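Local structure of cellulase IBT99 (Metagenomes, 6WBT) at residues V213-T216 and D217-E221; G227-E231 and A232-D236; K327-E330 and S331-D335; K426-D429 and D430-A434. The protein probably hydrolyses 6-phospho-alpha-glucosides as a family 4 glycosidase that depends on a bound NAD and a manganese ion. All blocks are in the same frame, centred on the assembly; numbering follows the deposited sequence.

Contact 1: residues V213-T216 and D217-E221; sequences VDVT and DKLKE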
loop_
_atom_site.group_PDB
_atom_site.type_symbol
_atom_site.label_atom_id
_atom_site.label_comp_id
_atom_site.label_asym_id
_atom_site.label_seq_id
_atom_site.Cartn_x
_atom_site.Cartn_y
_atom_site.Cartn_z
ATOM N N VAL A 213 32.420 3.389 -13.533
ATOM C CA VAL A 213 32.443 4.829 -13.304
ATOM C C VAL A 213 31.165 5.438 -13.866
ATOM O O VAL A 213 30.835 5.240 -15.040
ATOM C CB VAL A 213 33.688 5.470 -13.934
ATOM C CG1 VAL A 213 33.666 6.977 -13.735
ATOM C CG2 VAL A 213 34.948 4.873 -13.327
ATOM N N ASP A 214 30.438 6.171 -13.022
ATOM C CA ASP A 214 29.194 6.802 -13.447
ATOM C C ASP A 214 29.476 7.810 -14.553
ATOM O O ASP A 214 30.303 8.713 -14.387
ATOM C CB ASP A 214 28.512 7.479 -12.256
ATOM C CG ASP A 214 27.078 7.901 -12.555
ATOM O OD1 ASP A 214 26.837 8.537 -13.604
ATOM O OD2 ASP A 214 26.186 7.595 -11.738
ATOM N N VAL A 215 28.791 7.648 -15.680
ATOM C CA VAL A 215 28.957 8.506 -16.845
ATOM C C VAL A 215 27.629 9.123 -17.275
ATOM O O VAL A 215 27.473 9.522 -18.424
ATOM C CB VAL A 215 29.613 7.737 -18.007
ATOM C CG1 VAL A 215 31.076 7.456 -17.702
ATOM C CG2 VAL A 215 28.862 6.441 -18.261
ATOM N N THR A 216 26.664 9.203 -16.356
ATOM C CA THR A 216 25.345 9.722 -16.706
ATOM C C THR A 216 25.412 11.203 -17.059
ATOM O O THR A 216 24.844 11.636 -18.069
ATOM C CB THR A 216 24.366 9.489 -15.554
ATOM O OG1 THR A 216 24.440 8.122 -15.133
ATOM C CG2 THR A 216 22.943 9.800 -15.994
ATOM N N ASP A 217 26.108 11.995 -16.238
ATOM C CA ASP A 217 26.203 13.430 -16.496
ATOM C C ASP A 217 26.924 13.714 -17.807
ATOM O O ASP A 217 26.586 14.670 -18.515
ATOM C CB ASP A 217 26.911 14.128 -15.333
ATOM C CG ASP A 217 25.989 14.376 -14.155
ATOM O OD1 ASP A 217 24.780 14.089 -14.273
ATOM O OD2 ASP A 217 26.475 14.862 -13.111
ATOM N N LYS A 218 27.919 12.893 -18.151
ATOM C CA LYS A 218 28.632 13.095 -19.407
ATOM C C LYS A 218 27.765 12.710 -20.601
ATOM O O LYS A 218 27.830 13.353 -21.655
ATOM C CB LYS A 218 29.932 12.291 -19.410
ATOM C CG LYS A 218 30.888 12.663 -20.531
ATOM C CD LYS A 218 32.012 11.646 -20.663
ATOM C CE LYS A 218 32.675 11.367 -19.324
ATOM N NZ LYS A 218 33.261 12.598 -18.725
ATOM N N LEU A 219 26.950 11.664 -20.453
ATOM C CA LEU A 219 26.094 11.229 -21.552
ATOM C C LEU A 219 24.989 12.241 -21.827
ATOM O O LEU A 219 24.754 12.617 -22.982
ATOM C CB LEU A 219 25.504 9.854 -21.243
ATOM C CG LEU A 219 26.411 8.671 -21.578
ATOM C CD1 LEU A 219 25.858 7.389 -20.992
ATOM C CD2 LEU A 219 26.568 8.548 -23.086
ATOM N N LYS A 220 24.302 12.698 -20.778
ATOM C CA LYS A 220 23.230 13.667 -20.973
ATOM C C LYS A 220 23.752 15.006 -21.481
ATOM O O LYS A 220 22.969 15.796 -22.016
ATOM C CB LYS A 220 22.442 13.852 -19.674
ATOM C CG LYS A 220 23.248 14.388 -18.504
ATOM C CD LYS A 220 22.701 13.869 -17.178
ATOM C CE LYS A 220 21.205 14.098 -17.051
ATOM N NZ LYS A 220 20.678 13.581 -15.758
ATOM N N GLU A 221 25.051 15.273 -21.335
ATOM C CA GLU A 221 25.636 16.453 -21.964
ATOM C C GLU A 221 25.651 16.311 -23.481
ATOM O O GLU A 221 25.407 17.284 -24.206
ATOM C CB GLU A 221 27.052 16.682 -21.438
ATOM C CG GLU A 221 27.728 17.912 -22.017
ATOM C CD GLU A 221 29.224 17.739 -22.178
ATOM O OE1 GLU A 221 29.691 16.581 -22.207
ATOM O OE2 GLU A 221 29.932 18.762 -22.277
HETATM O O HOH W 1 27.534 11.150 -13.981
#

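Contact 2: residues G227-E231 and A232-D236; sequences GYVSE and ASMND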
loop_
_atom_site.group_PDB
_atom_site.type_symbol
_atom_site.label_atom_id
_atom_site.label_comp_id
_atom_site.label_asym_id
_atom_site.label_seq_id
_atom_site.Cartn_x
_atom_site.Cartn_y
_atom_site.Cartn_z
ATOM N N GLY A 227 21.462 14.203 -29.304
ATOM C CA GLY A 227 20.689 12.992 -29.137
ATOM C C GLY A 227 21.597 11.791 -28.920
ATOM O O GLY A 227 22.759 11.906 -28.518
ATOM N N TYR A 228 21.043 10.614 -29.202
ATOM C CA TYR A 228 21.786 9.365 -29.111
ATOM C C TYR A 228 22.646 9.097 -30.340
ATOM O O TYR A 228 23.055 7.951 -30.560
ATOM C CB TYR A 228 20.822 8.198 -28.880
ATOM C CG TYR A 228 20.216 8.172 -27.494
ATOM C CD1 TYR A 228 20.998 8.404 -26.370
ATOM C CD2 TYR A 228 18.863 7.921 -27.310
ATOM C CE1 TYR A 228 20.450 8.380 -25.101
ATOM C CE2 TYR A 228 18.305 7.897 -26.046
ATOM C CZ TYR A 228 19.103 8.127 -24.945
ATOM O OH TYR A 228 18.553 8.104 -23.684
ATOM N N VAL A 229 22.931 10.122 -31.139
ATOM C CA VAL A 229 23.706 9.988 -32.366
ATOM C C VAL A 229 25.084 10.594 -32.144
ATOM O O VAL A 229 25.202 11.751 -31.722
ATOM C CB VAL A 229 22.999 10.659 -33.556
ATOM C CG1 VAL A 229 23.970 10.856 -34.706
ATOM C CG2 VAL A 229 21.813 9.824 -34.005
ATOM N N SER A 230 26.119 9.811 -32.423
ATOM C CA SER A 230 27.495 10.282 -32.434
ATOM C C SER A 230 28.067 10.116 -33.835
ATOM O O SER A 230 27.445 9.526 -34.723
ATOM C CB SER A 230 28.351 9.524 -31.411
ATOM O OG SER A 230 28.435 8.147 -31.737
ATOM N N GLU A 231 29.271 10.654 -34.034
ATOM C CA GLU A 231 29.935 10.509 -35.323
ATOM C C GLU A 231 30.417 9.083 -35.560
ATOM O O GLU A 231 30.561 8.676 -36.718
ATOM C CB GLU A 231 31.099 11.494 -35.428
ATOM C CG GLU A 231 30.675 12.948 -35.273
ATOM C CD GLU A 231 29.621 13.361 -36.284
ATOM O OE1 GLU A 231 29.981 13.617 -37.452
ATOM O OE2 GLU A 231 28.430 13.421 -35.912
ATOM N N ALA A 232 30.666 8.320 -34.496
ATOM C CA ALA A 232 30.950 6.898 -34.639
ATOM C C ALA A 232 29.682 6.070 -34.787
ATOM O O ALA A 232 29.754 4.926 -35.251
ATOM C CB ALA A 232 31.760 6.394 -33.443
ATOM N N SER A 233 28.528 6.620 -34.403
ATOM C CA SER A 233 27.268 5.908 -34.584
ATOM C C SER A 233 26.893 5.802 -36.054
ATOM O O SER A 233 26.214 4.847 -36.453
ATOM C CB SER A 233 26.154 6.607 -33.804
ATOM O OG SER A 233 26.501 6.755 -32.437
HETATM N N MSE A 234 27.325 6.758 -36.870
HETATM C CA MSE A 234 27.004 6.770 -38.293
HETATM C C MSE A 234 27.670 5.615 -39.035
HETATM O O MSE A 234 27.201 5.195 -40.094
HETATM C CB MSE A 234 27.428 8.098 -38.923
HETATM C CG MSE A 234 26.835 9.334 -38.265
HETATM SE SE MSE A 234 24.887 9.382 -38.335
HETATM C CE MSE A 234 24.633 11.313 -38.220
ATOM N N ASN A 235 28.767 5.103 -38.475
ATOM C CA ASN A 235 29.524 4.044 -39.131
ATOM C C ASN A 235 28.864 2.677 -39.016
ATOM O O ASN A 235 29.132 1.806 -39.850
ATOM C CB ASN A 235 30.943 3.977 -38.561
ATOM C CG ASN A 235 31.815 5.127 -39.031
ATOM O OD1 ASN A 235 31.611 5.672 -40.115
ATOM N ND2 ASN A 235 32.797 5.497 -38.217
ATOM N N ASP A 236 28.015 2.462 -38.013
ATOM C CA ASP A 236 27.362 1.173 -37.853
ATOM C C ASP A 236 26.222 1.023 -38.859
ATOM O O ASP A 236 25.931 1.920 -39.656
ATOM C CB ASP A 236 26.863 0.997 -36.420
ATOM C CG ASP A 236 27.892 0.335 -35.523
ATOM O OD1 ASP A 236 28.657 1.059 -34.854
ATOM O OD2 ASP A 236 27.941 -0.913 -35.500
#

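Contact 3: residues K327-E330 and S331-D335; sequences KVVE and SLIHD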
loop_
_atom_site.group_PDB
_atom_site.type_symbol
_atom_site.label_atom_id
_atom_site.label_comp_id
_atom_site.label_asym_id
_atom_site.label_seq_id
_atom_site.Cartn_x
_atom_site.Cartn_y
_atom_site.Cartn_z
ATOM N N LYS A 327 22.334 -14.283 -24.846
ATOM C CA LYS A 327 22.896 -14.139 -23.506
ATOM C C LYS A 327 21.881 -14.502 -22.428
ATOM O O LYS A 327 22.256 -15.036 -21.378
ATOM C CB LYS A 327 23.407 -12.711 -23.307
ATOM C CG LYS A 327 23.961 -12.424 -21.919
ATOM C CD LYS A 327 25.069 -13.398 -21.549
ATOM C CE LYS A 327 25.530 -13.188 -20.116
ATOM N NZ LYS A 327 26.489 -14.239 -19.678
ATOM N N VAL A 328 20.597 -14.233 -22.670
ATOM C CA VAL A 328 19.568 -14.568 -21.689
ATOM C C VAL A 328 19.405 -16.081 -21.581
ATOM O O VAL A 328 19.421 -16.643 -20.480
ATOM C CB VAL A 328 18.240 -13.877 -22.050
ATOM C CG1 VAL A 328 17.109 -14.442 -21.214
ATOM C CG2 VAL A 328 18.354 -12.370 -21.844
ATOM N N VAL A 329 19.244 -16.761 -22.721
ATOM C CA VAL A 329 19.140 -18.220 -22.715
ATOM C C VAL A 329 20.384 -18.839 -22.098
ATOM O O VAL A 329 20.299 -19.773 -21.292
ATOM C CB VAL A 329 18.915 -18.754 -24.141
ATOM C CG1 VAL A 329 18.779 -20.270 -24.119
ATOM C CG2 VAL A 329 17.712 -18.095 -24.790
ATOM N N GLU A 330 21.560 -18.335 -22.478
ATOM C CA GLU A 330 22.807 -18.855 -21.930
ATOM C C GLU A 330 22.854 -18.685 -20.417
ATOM O O GLU A 330 23.328 -19.573 -19.698
ATOM C CB GLU A 330 23.990 -18.155 -22.594
ATOM C CG GLU A 330 25.347 -18.603 -22.096
ATOM C CD GLU A 330 26.478 -17.812 -22.720
ATOM O OE1 GLU A 330 26.304 -17.307 -23.849
ATOM O OE2 GLU A 330 27.542 -17.690 -22.078
ATOM N N SER A 331 22.354 -17.554 -19.913
ATOM C CA SER A 331 22.307 -17.348 -18.472
ATOM C C SER A 331 21.259 -18.226 -17.802
ATOM O O SER A 331 21.382 -18.513 -16.608
ATOM C CB SER A 331 22.040 -15.875 -18.158
ATOM O OG SER A 331 22.133 -15.630 -16.765
ATOM N N LEU A 332 20.235 -18.657 -18.543
ATOM C CA LEU A 332 19.265 -19.608 -18.014
ATOM C C LEU A 332 19.833 -21.019 -17.940
ATOM O O LEU A 332 19.424 -21.805 -17.076
ATOM C CB LEU A 332 18.000 -19.606 -18.876
ATOM C CG LEU A 332 17.109 -18.364 -18.849
ATOM C CD1 LEU A 332 16.161 -18.359 -20.038
ATOM C CD2 LEU A 332 16.325 -18.305 -17.551
ATOM N N ILE A 333 20.769 -21.356 -18.826
ATOM C CA ILE A 333 21.325 -22.705 -18.859
ATOM C C ILE A 333 22.354 -22.893 -17.751
ATOM O O ILE A 333 22.299 -23.866 -16.990
ATOM C CB ILE A 333 21.932 -22.997 -20.243
ATOM C CG1 ILE A 333 20.878 -22.829 -21.335
ATOM C CG2 ILE A 333 22.515 -24.401 -20.285
ATOM C CD1 ILE A 333 21.458 -22.626 -22.714
ATOM N N HIS A 334 23.304 -21.967 -17.642
ATOM C CA HIS A 334 24.424 -22.102 -16.721
ATOM C C HIS A 334 24.262 -21.289 -15.444
ATOM O O HIS A 334 25.187 -21.269 -14.626
ATOM C CB HIS A 334 25.727 -21.702 -17.418
ATOM C CG HIS A 334 26.147 -22.646 -18.500
ATOM N ND1 HIS A 334 27.187 -22.377 -19.362
ATOM C CD2 HIS A 334 25.668 -23.862 -18.857
ATOM C CE1 HIS A 334 27.330 -23.385 -20.205
ATOM N NE2 HIS A 334 26.420 -24.298 -19.920
ATOM N N ASP A 335 23.119 -20.625 -15.253
ATOM C CA ASP A 335 22.864 -19.823 -14.054
ATOM C C ASP A 335 23.952 -18.764 -13.870
ATOM O O ASP A 335 24.570 -18.643 -12.810
ATOM C CB ASP A 335 22.737 -20.719 -12.817
ATOM C CG ASP A 335 22.259 -19.966 -11.592
ATOM O OD1 ASP A 335 21.154 -19.389 -11.641
ATOM O OD2 ASP A 335 22.988 -19.955 -10.579
#

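Contact 4: residues K426-D429 and D430-A434; sequences KLLD and DMIEA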
loop_
_atom_site.group_PDB
_atom_site.type_symbol
_atom_site.label_atom_id
_atom_site.label_comp_id
_atom_site.label_asym_id
_atom_site.label_seq_id
_atom_site.Cartn_x
_atom_site.Cartn_y
_atom_site.Cartn_z
ATOM N N LYS A 426 -13.689 6.227 -33.490
ATOM C CA LYS A 426 -13.506 6.095 -34.932
ATOM C C LYS A 426 -12.282 5.253 -35.265
ATOM O O LYS A 426 -12.278 4.532 -36.270
ATOM C CB LYS A 426 -13.401 7.479 -35.573
ATOM C CG LYS A 426 -14.712 8.249 -35.584
ATOM C CD LYS A 426 -14.481 9.752 -35.627
ATOM C CE LYS A 426 -13.665 10.165 -36.840
ATOM N NZ LYS A 426 -13.435 11.636 -36.860
ATOM N N LEU A 427 -11.237 5.328 -34.439
ATOM C CA LEU A 427 -10.070 4.478 -34.639
ATOM C C LEU A 427 -10.347 3.042 -34.212
ATOM O O LEU A 427 -9.915 2.100 -34.885
ATOM C CB LEU A 427 -8.871 5.041 -33.877
ATOM C CG LEU A 427 -7.915 5.914 -34.694
ATOM C CD1 LEU A 427 -6.958 6.658 -33.782
ATOM C CD2 LEU A 427 -7.148 5.061 -35.692
ATOM N N LEU A 428 -11.067 2.856 -33.102
ATOM C CA LEU A 428 -11.368 1.507 -32.632
ATOM C C LEU A 428 -12.222 0.751 -33.641
ATOM O O LEU A 428 -11.899 -0.381 -34.020
ATOM C CB LEU A 428 -12.066 1.565 -31.274
ATOM C CG LEU A 428 -12.500 0.225 -30.678
ATOM C CD1 LEU A 428 -11.298 -0.679 -30.450
ATOM C CD2 LEU A 428 -13.268 0.436 -29.383
ATOM N N ASP A 429 -13.319 1.367 -34.093
ATOM C CA ASP A 429 -14.185 0.716 -35.070
ATOM C C ASP A 429 -13.452 0.438 -36.376
ATOM O O ASP A 429 -13.754 -0.548 -37.058
ATOM C CB ASP A 429 -15.426 1.571 -35.328
ATOM C CG ASP A 429 -16.346 1.639 -34.124
ATOM O OD1 ASP A 429 -16.337 0.690 -33.314
ATOM O OD2 ASP A 429 -17.081 2.642 -33.991
ATOM N N ASP A 430 -12.491 1.290 -36.741
ATOM C CA ASP A 430 -11.672 1.014 -37.915
ATOM C C ASP A 430 -10.782 -0.204 -37.703
ATOM O O ASP A 430 -10.483 -0.926 -38.661
ATOM C CB ASP A 430 -10.822 2.235 -38.267
ATOM C CG ASP A 430 -11.520 3.173 -39.231
ATOM O OD1 ASP A 430 -12.162 2.679 -40.182
ATOM O OD2 ASP A 430 -11.428 4.403 -39.040
HETATM N N MSE A 431 -10.356 -0.449 -36.469
HETATM C CA MSE A 431 -9.514 -1.599 -36.166
HETATM C C MSE A 431 -10.342 -2.872 -36.033
HETATM O O MSE A 431 -9.834 -3.973 -36.236
HETATM C CB MSE A 431 -8.712 -1.355 -34.886
HETATM C CG MSE A 431 -7.765 -0.170 -34.964
HETATM SE SE MSE A 431 -6.487 -0.311 -36.429
HETATM C CE MSE A 431 -5.330 1.188 -35.967
ATOM N N ILE A 432 -11.622 -2.713 -35.685
ATOM C CA ILE A 432 -12.511 -3.869 -35.591
ATOM C C ILE A 432 -12.675 -4.524 -36.956
ATOM O O ILE A 432 -12.615 -5.753 -37.085
ATOM C CB ILE A 432 -13.872 -3.454 -34.999
ATOM C CG1 ILE A 432 -13.702 -2.913 -33.577
ATOM C CG2 ILE A 432 -14.837 -4.630 -35.000
ATOM C CD1 ILE A 432 -13.275 -3.956 -32.573
ATOM N N GLU A 433 -12.872 -3.714 -37.998
ATOM C CA GLU A 433 -13.054 -4.243 -39.345
ATOM C C GLU A 433 -11.743 -4.737 -39.945
ATOM O O GLU A 433 -11.707 -5.806 -40.564
ATOM C CB GLU A 433 -13.684 -3.176 -40.244
ATOM C CG GLU A 433 -15.201 -3.123 -40.177
ATOM C CD GLU A 433 -15.851 -4.314 -40.853
ATOM O OE1 GLU A 433 -15.200 -4.935 -41.719
ATOM O OE2 GLU A 433 -17.011 -4.633 -40.517
ATOM N N ALA A 434 -10.659 -3.974 -39.778
ATOM C CA ALA A 434 -9.384 -4.355 -40.373
ATOM C C ALA A 434 -8.795 -5.610 -39.740
ATOM O O ALA A 434 -7.937 -6.252 -40.354
ATOM C CB ALA A 434 -8.386 -3.204 -40.263
#

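Contact 1: residues V213-T216 and D217-E221
An Asx turn starts the helix here, with V215 at the N-cap position and its carbonyl and side chain both meeting L219 one turn on. D214 OD1 makes the turn: it accepts the backbone N of T216 at 2.8 Å, a bond that meets the oxygen nearly along its C-O axis. The same OD1 takes a proton from a water at 2.7 Å, and that water in turn accepts the backbone N of D217, so one carboxylate oxygen serves two N-H groups at the helix start, one directly and one through water. The first helical bonds follow, L219 N to V215 O at 3.0 Å and K220 N to T216 O at 3.0 Å. CG2 of V215 reaches across to CD1 of L219 at 4.2 Å, the two side chains crossing at a slant. K220 has CG set between its own backbone N and carbonyl carbon (chi1 62°), which lays CG and CD beside T216 O, CD at 3.2 Å. Its NZ goes on to the carbonyls of T259 and D260; an alanine here would probably leave those two oxygens without their charged donor and uncover T216 O. T216 OG1 bonds to the backbone N of V208 on strand 202-210, while L219 packs onto that same V208, onto L262 of strand 262-263, and onto M181 and I184 of helix 173-184.

Contact 2: residues G227-E231 and A232-D236
S230 and S233 pin the ends of a type I beta turn, with E231 and A232 at its corners, in the loop between helix 216-226 and helix 242-249. The turn bond, S233 N to S230 O, is weak at 3.1 Å, and a second weak bond runs the other way, from S230 N to S233 OG. The two hydroxyls are also modelled against each other, S230 OG towards S233 OG, but too closely for the exact separation to be trusted.

The selenomethionine M234 is the side chain to follow. Its CB lies 3.9 Å from E231 O, near the corner of the turn. CG, anti to the carbonyl carbon (chi1 -56°), passes S230 O at 3.6 Å. A bend at chi2 (-61°) then turns the chain back along the loop, bringing SE to 4.0 Å from V229 CG1, and CE finishes on that same methyl. The two side chains meet at about a right angle. The apolar touch thus spans the turn by its outer residues, while the serines hold it through polar atoms.

Outside the turn, F248 and K249 of helix 242-249 and L239 also lie against V229, and the ring of Y228 ends with OH bonded to P263 O. S233 OG has a further partner in E183 OE1 of helix 173-184. The apolar contact itself closes at 3.6 Å, from V229 CG1 to the CE methyl of M234.

Contact 3: residues K327-E330 and S331-D335
V329 and I333 meet one turn apart on helix 321-334, and V328 and L332 do the same beside them, a plain i to i+4 pairing along the helix. V329 CG1 stands 3.8 Å from I333 CD1, the two side chains crossing aslant. V328 CG1 and L332 CD1 are 4.2 Å apart, and here the side chains lie side by side and point the same way. I333 carries CG1 opposite its carbonyl carbon (chi1 -58°), which draws that branch along the helix to V329 O and leads CD1 on to the valine methyl. L332 CG likewise passes V328 O at 3.3 Å.

Backbone bonds fix these spacings: L332 N to V328 O at 2.9 Å, I333 N to V329 O at 3.0 Å and H334 N to E330 O at 3.2 Å. The next bond back, S331 N to K327 O at 2.9 Å, belongs to the same series. An alanine at I333 would probably leave V329 CG1 without its cover and open a gap towards Y81 and I31, which the isoleucine also touches.

Farther out, the helix lies on the parallel part of the large mixed sheet, in the Rossmann-like half of the fold: Y81 of strand 81-84 packs against V329, L332 and I333, and V145 of strand 143-146 against V328, V329 and L332. K327 NZ makes a salt bridge with E336 OE2, and S331 OG hydrogen-bonds to both V365 O and S338 N.

Contact 4: residues K426-D429 and D430-A434
M431, a selenomethionine, turns CG away from its own carbonyl carbon (chi1 -61°) and bends again at chi2 (-57°), folding back towards L427; I432 makes the same first turn (chi1 -62°) towards L428. These choices put the i to i+4 neighbours of helix 421-434 in contact. M431 CG comes to 3.1 Å from L427 O, and beyond the bend its CE settles 4.3 Å from L427 CD2. I432 CG1 lies beside L428 O, and its CD1 approaches L428 CD1 at 4.4 Å, a loose methyl-to-methyl touch.

Underneath run the helical bonds: D430 N to K426 O at 3.3 Å, M431 N to L427 O at 3.0 Å and I432 N to L428 O at 2.9 Å. At the next step the bond weakens, E433 N standing 3.4 Å from D429 O. D430 adds a polar feature, for its carboxylate bends back beside K426 O, with OD2 2.9 Å from that oxygen; this is not a hydrogen bond, since both atoms are acceptors. The strongest partner of OD2 is instead H104 NE2, which hydrogen-bonds to it. On a different side of the helix D429 OD1 pairs with Y405 OH.

Amphipathic packing sets the helix in place. L428 sits on A408, L409 and F412 of helix 405-414, while L427 and M431 press on I100 of helix 90-103 and also reach helix 114-136, at A114 and T118 respectively.

In the fold
Following the chain from the N terminus, the four contacts come in series and none nests in or crosses another; each is closed within a single continuous run of nine or ten residues. Contact 1 carries strand 213-214 into helix 216-226, and contact 2 turns the loop that follows it. Their centres are about 17 Å apart, and both lean on helix 173-184. The centre of contact 3 is about 30 Å from that of contact 1 and about 31 Å from that of contact 2, where helix 321-334 packs on strands 81-84 and 143-146 of the large sheet. Contact 4, on helix 421-434, is across the chain's centre from contact 3 and joins helices 90-103, 114-136 and 405-414.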